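Local coordinates for protein molinate hydrolase (Gulosibacter molinativorax, PDB 4UB9) that hydrolyses the thiocarbamate herbicide molinate, as a zinc-binding member of the amidohydrolase family, at residues F402-A407 / K411-M416; A417-G422 / Q452-D457. All blocks are in the same frame, centred on the assembly; numbering follows the deposited sequence.

Contact 1 of 2, residues F402-A407 / K411-M416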
loop_
_atom_site.group_PDB
_atom_site.type_symbol
_atom_site.label_atom_id
_atom_site.label_comp_id
_atom_site.label_asym_id
_atom_site.label_seq_id
_atom_site.Cartn_x
_atom_site.Cartn_y
_atom_site.Cartn_z
ATOM N N PHE A 402 -32.490 -13.926 12.396
ATOM C CA PHE A 402 -33.565 -14.216 11.433
ATOM C C PHE A 402 -32.988 -14.682 10.111
ATOM O O PHE A 402 -33.358 -15.691 9.564
ATOM C CB PHE A 402 -34.453 -13.004 11.155
ATOM C CG PHE A 402 -35.100 -12.391 12.382
ATOM C CD1 PHE A 402 -35.732 -13.163 13.347
ATOM C CD2 PHE A 402 -35.094 -11.006 12.554
ATOM C CE1 PHE A 402 -36.293 -12.580 14.475
ATOM C CE2 PHE A 402 -35.692 -10.424 13.672
ATOM C CZ PHE A 402 -36.276 -11.212 14.641
ATOM N N VAL A 403 -31.964 -14.001 9.673
ATOM C CA VAL A 403 -31.286 -14.369 8.438
ATOM C C VAL A 403 -30.634 -15.750 8.514
ATOM O O VAL A 403 -30.611 -16.520 7.529
ATOM C CB VAL A 403 -30.224 -13.312 8.059
ATOM C CG1 VAL A 403 -29.430 -13.726 6.816
ATOM C CG2 VAL A 403 -30.913 -11.971 7.809
ATOM N N TRP A 404 -30.045 -16.046 9.656
ATOM C CA TRP A 404 -29.365 -17.357 9.874
ATOM C C TRP A 404 -30.357 -18.514 9.687
ATOM O O TRP A 404 -30.130 -19.451 8.933
ATOM C CB TRP A 404 -28.777 -17.399 11.301
ATOM C CG TRP A 404 -27.893 -18.576 11.609
ATOM C CD1 TRP A 404 -26.537 -18.589 11.626
ATOM C CD2 TRP A 404 -28.312 -19.881 11.989
ATOM N NE1 TRP A 404 -26.079 -19.825 12.008
ATOM C CE2 TRP A 404 -27.153 -20.638 12.227
ATOM C CE3 TRP A 404 -29.565 -20.483 12.162
ATOM C CZ2 TRP A 404 -27.199 -21.963 12.611
ATOM C CZ3 TRP A 404 -29.614 -21.793 12.558
ATOM C CH2 TRP A 404 -28.434 -22.529 12.782
ATOM N N MET A 405 -31.472 -18.369 10.381
ATOM C CA MET A 405 -32.569 -19.344 10.320
ATOM C C MET A 405 -33.093 -19.523 8.926
ATOM O O MET A 405 -33.187 -20.625 8.404
ATOM C CB MET A 405 -33.673 -18.932 11.253
ATOM C CG MET A 405 -33.348 -19.308 12.695
ATOM S SD MET A 405 -34.675 -18.939 13.839
ATOM C CE MET A 405 -33.889 -18.936 15.432
ATOM N N GLN A 406 -33.305 -18.421 8.261
ATOM C CA GLN A 406 -33.719 -18.465 6.839
ATOM C C GLN A 406 -32.688 -19.185 5.987
ATOM O O GLN A 406 -33.028 -20.078 5.210
ATOM C CB GLN A 406 -33.945 -17.020 6.319
ATOM C CG GLN A 406 -34.328 -16.986 4.853
ATOM C CD GLN A 406 -34.491 -15.575 4.331
ATOM O OE1 GLN A 406 -34.877 -14.672 5.058
ATOM N NE2 GLN A 406 -34.131 -15.381 3.097
ATOM N N ALA A 407 -31.403 -18.808 6.138
ATOM C CA ALA A 407 -30.334 -19.429 5.318
ATOM C C ALA A 407 -30.263 -20.930 5.555
ATOM O O ALA A 407 -30.038 -21.718 4.646
ATOM C CB ALA A 407 -28.999 -18.824 5.634
ATOM N N LYS A 411 -31.111 -24.310 3.049
ATOM C CA LYS A 411 -30.202 -25.418 2.806
ATOM C C LYS A 411 -30.760 -26.751 3.260
ATOM O O LYS A 411 -30.038 -27.731 3.296
ATOM C CB LYS A 411 -28.886 -25.188 3.543
ATOM C CG LYS A 411 -28.105 -24.002 3.020
ATOM C CD LYS A 411 -26.890 -23.771 3.897
ATOM C CE LYS A 411 -26.595 -22.297 4.078
ATOM N NZ LYS A 411 -26.091 -21.708 2.837
ATOM N N GLY A 412 -32.016 -26.771 3.690
ATOM C CA GLY A 412 -32.689 -28.039 4.051
ATOM C C GLY A 412 -32.916 -28.249 5.532
ATOM O O GLY A 412 -33.423 -29.268 5.935
ATOM N N MET A 413 -32.571 -27.280 6.359
ATOM C CA MET A 413 -32.793 -27.482 7.757
ATOM C C MET A 413 -34.278 -27.405 8.030
ATOM O O MET A 413 -35.002 -26.621 7.449
ATOM C CB MET A 413 -32.068 -26.460 8.624
ATOM C CG MET A 413 -31.841 -26.935 10.064
ATOM S SD MET A 413 -30.951 -25.745 11.092
ATOM C CE MET A 413 -30.425 -26.773 12.451
ATOM N N ASP A 414 -34.712 -28.255 8.949
ATOM C CA ASP A 414 -36.049 -28.246 9.418
ATOM C C ASP A 414 -36.310 -26.966 10.228
ATOM O O ASP A 414 -35.574 -26.679 11.162
ATOM C CB ASP A 414 -36.291 -29.492 10.292
ATOM C CG ASP A 414 -37.692 -29.512 10.881
ATOM O OD1 ASP A 414 -38.653 -29.623 10.074
ATOM O OD2 ASP A 414 -37.863 -29.455 12.134
ATOM N N PRO A 415 -37.451 -26.303 9.999
ATOM C CA PRO A 415 -37.752 -25.112 10.780
ATOM C C PRO A 415 -37.698 -25.275 12.275
ATOM O O PRO A 415 -37.255 -24.363 12.980
ATOM C CB PRO A 415 -39.190 -24.740 10.342
ATOM C CG PRO A 415 -39.262 -25.213 8.937
ATOM C CD PRO A 415 -38.394 -26.472 8.878
ATOM N N MET A 416 -38.210 -26.382 12.788
ATOM C CA MET A 416 -38.178 -26.575 14.245
ATOM C C MET A 416 -36.712 -26.672 14.739
ATOM O O MET A 416 -36.364 -26.170 15.800
ATOM C CB MET A 416 -38.945 -27.831 14.671
ATOM C CG MET A 416 -38.999 -28.008 16.189
ATOM S SD MET A 416 -39.958 -26.675 16.925
ATOM C CE MET A 416 -39.953 -26.963 18.667
#
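Lys411 folds its side chain back over the carbonyl oxygen of Ala407, in the turn where helix 400-410 runs out. Its first torsion sets CG beside the backbone N (chi1 -66°), on the same side as the bond that N makes to this oxygen. Lys411 CB lies 3.8 Å from Ala407 O, and Lys411 CG comes closer, at 3.4 Å from the same oxygen. CD stays alongside; the bend at chi3 then keeps Lys411 CE at 3.5 Å from Ala407 O, and the one at chi4 turns NZ on to hydrogen-bond His355 ND1 and Thr331 O, while the chain below it rests on Pro330 and helix 353-363. The oxygen thus has methylenes along it as well as the backbone bond from Lys411 N, which is weak: 3.2 Å from Lys411 N to Ala407 O and bent to 135°.

Two residues on, Met413 turns back to the helix. With CG and SD both extended, Met413 SD reaches the outer corner of the Trp404 indole, 4.4 Å from Trp404 CH2, and stands 5.4 Å from the centroid of the six-membered ring. The approach is oblique, 62° off the ring normal. Trp404 is held at its far side by the NE1 bond to Val328 O, which helps fix the rotation of the indole.

Past Met413, Asp414 takes the N-cap position of helix 415-421, its OD2 accepting a weak bond from Met416 N. Gly412, at positive phi, is the C-prime residue of a Schellman motif. This is a short connection between two consecutive helices, with that motif ending the first, a Met-aromatic contact across the bend and an Asp N-cap starting the second. Trp404 lies about 9 Å, side chain to side chain, from zinc ligand His302.

Contact 2 of 2, residues A417-G422 / Q452-D457; sequences AAILAG and QDPLAD
Ile419 points toward the loop 452-457 and touches it with a single methyl, CD1. That methyl meets two residues: Ile419 CD1 lies 4.0 Å from Pro454 CB and 3.9 Å from Leu455 CD2. Against both of them the isoleucine runs at about a right angle, and its end meets CB of the proline and the CD2 branch of the leucine. CD1 gets there because CG1 lies beside the backbone N (chi1 -69°) and the chain is extended beyond it (chi2 165°).

The loop presents these two residues by means of an Asx turn. Asp453 OD1 accepts from Leu455 N at 3.2 Å, the donor standing well above the carboxylate plane, 70° out of it. Asp453 O also takes the backbone N atoms of Ala456 and Asp457, which helps hold 454-456 in a helical bend.

Leu455 starts off across the line between the segments, and only its branched end leans in to the helix; it also rests on Ile44 and Pro51. Pro454 points toward the helix and also packs against Trp88, while Ile419 touches Leu90, both on strand 88-95.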
loop_
_atom_site.group_PDB
_atom_site.type_symbol
_atom_site.label_atom_id
_atom_site.label_comp_id
_atom_site.label_asym_id
_atom_site.label_seq_id
_atom_site.Cartn_x
_atom_site.Cartn_y
_atom_site.Cartn_z
ATOM N N ALA A 417 -35.900 -27.399 13.995
ATOM C CA ALA A 417 -34.497 -27.584 14.372
ATOM C C ALA A 417 -33.727 -26.212 14.320
ATOM O O ALA A 417 -32.898 -25.920 15.168
ATOM C CB ALA A 417 -33.837 -28.622 13.477
ATOM N N ALA A 418 -34.024 -25.404 13.311
ATOM C CA ALA A 418 -33.538 -24.049 13.253
ATOM C C ALA A 418 -33.915 -23.221 14.477
ATOM O O ALA A 418 -33.109 -22.450 14.985
ATOM C CB ALA A 418 -34.033 -23.341 11.993
ATOM N N ILE A 419 -35.144 -23.351 14.943
ATOM C CA ILE A 419 -35.573 -22.569 16.112
ATOM C C ILE A 419 -34.818 -23.011 17.319
ATOM O O ILE A 419 -34.469 -22.198 18.169
ATOM C CB ILE A 419 -37.082 -22.698 16.367
ATOM C CG1 ILE A 419 -37.835 -21.979 15.246
ATOM C CG2 ILE A 419 -37.475 -22.068 17.701
ATOM C CD1 ILE A 419 -39.307 -22.309 15.157
ATOM N N LEU A 420 -34.624 -24.319 17.438
ATOM C CA LEU A 420 -33.848 -24.867 18.552
ATOM C C LEU A 420 -32.367 -24.415 18.478
ATOM O O LEU A 420 -31.787 -24.110 19.497
ATOM C CB LEU A 420 -33.876 -26.400 18.606
ATOM C CG LEU A 420 -35.219 -27.107 18.810
ATOM C CD1 LEU A 420 -34.994 -28.481 19.433
ATOM C CD2 LEU A 420 -36.198 -26.292 19.646
ATOM N N ALA A 421 -31.817 -24.334 17.276
ATOM C CA ALA A 421 -30.476 -23.818 17.086
ATOM C C ALA A 421 -30.344 -22.427 17.664
ATOM O O ALA A 421 -29.297 -22.061 18.172
ATOM C CB ALA A 421 -30.079 -23.814 15.629
ATOM N N GLY A 422 -31.437 -21.691 17.646
ATOM C CA GLY A 422 -31.478 -20.349 18.159
ATOM C C GLY A 422 -32.082 -20.199 19.526
ATOM O O GLY A 422 -32.346 -19.102 19.942
ATOM N N GLN A 452 -47.284 -14.668 13.634
ATOM C CA GLN A 452 -47.452 -15.700 12.649
ATOM C C GLN A 452 -46.598 -16.894 12.936
ATOM O O GLN A 452 -45.739 -16.852 13.811
ATOM C CB GLN A 452 -47.199 -15.157 11.278
ATOM C CG GLN A 452 -48.323 -14.236 10.870
ATOM C CD GLN A 452 -47.988 -13.527 9.592
ATOM O OE1 GLN A 452 -47.926 -14.133 8.521
ATOM N NE2 GLN A 452 -47.802 -12.228 9.681
ATOM N N ASP A 453 -46.872 -17.975 12.204
ATOM C CA ASP A 453 -46.360 -19.297 12.501
ATOM C C ASP A 453 -44.963 -19.520 11.917
ATOM O O ASP A 453 -44.791 -19.697 10.702
ATOM C CB ASP A 453 -47.307 -20.366 11.959
ATOM C CG ASP A 453 -46.917 -21.789 12.386
ATOM O OD1 ASP A 453 -46.085 -21.974 13.305
ATOM O OD2 ASP A 453 -47.475 -22.731 11.814
ATOM N N PRO A 454 -43.959 -19.587 12.788
ATOM C CA PRO A 454 -42.588 -19.791 12.331
ATOM C C PRO A 454 -42.329 -21.167 11.739
ATOM O O PRO A 454 -41.443 -21.311 10.912
ATOM C CB PRO A 454 -41.771 -19.593 13.590
ATOM C CG PRO A 454 -42.697 -19.845 14.736
ATOM C CD PRO A 454 -44.063 -19.496 14.257
ATOM N N LEU A 455 -43.146 -22.149 12.092
ATOM C CA LEU A 455 -43.015 -23.482 11.488
ATOM C C LEU A 455 -43.557 -23.567 10.092
ATOM O O LEU A 455 -43.166 -24.426 9.310
ATOM C CB LEU A 455 -43.699 -24.512 12.356
ATOM C CG LEU A 455 -43.083 -24.533 13.770
ATOM C CD1 LEU A 455 -43.925 -25.344 14.723
ATOM C CD2 LEU A 455 -41.649 -25.080 13.722
ATOM N N ALA A 456 -44.510 -22.707 9.769
ATOM C CA ALA A 456 -45.084 -22.700 8.416
ATOM C C ALA A 456 -44.152 -21.973 7.473
ATOM O O ALA A 456 -44.056 -22.283 6.289
ATOM C CB ALA A 456 -46.442 -21.997 8.426
ATOM N N ASP A 457 -43.531 -20.928 8.008
ATOM C CA ASP A 457 -42.576 -20.083 7.258
ATOM C C ASP A 457 -41.595 -19.426 8.239
ATOM O O ASP A 457 -41.996 -18.657 9.121
ATOM C CB ASP A 457 -43.314 -19.034 6.446
ATOM C CG ASP A 457 -42.403 -18.198 5.578
ATOM O OD1 ASP A 457 -41.165 -18.084 5.851
ATOM O OD2 ASP A 457 -42.950 -17.613 4.607
#

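Contact 1 closes before contact 2 opens along the chain, and their centres lie 8 Å apart on the same side of the chain's centre. Helix 415-421 belongs to both: residues 415-416 lie in contact 1 and 417-421 in contact 2, with Gly422 just past its end. The two meet directly through this helix, where Trp404 CH2 packs 3.5 Å from Ala421 CB and Met413 SD 3.8 Å from Ala418 CA. One flank of the helix therefore faces helix 400-410 of the amidohydrolase domain, while Ile419 faces the loop between strands 447-450 and 464-469. Met416 N, in segment 411-416, packs 3.8 Å from Leu455 CD2 of that loop.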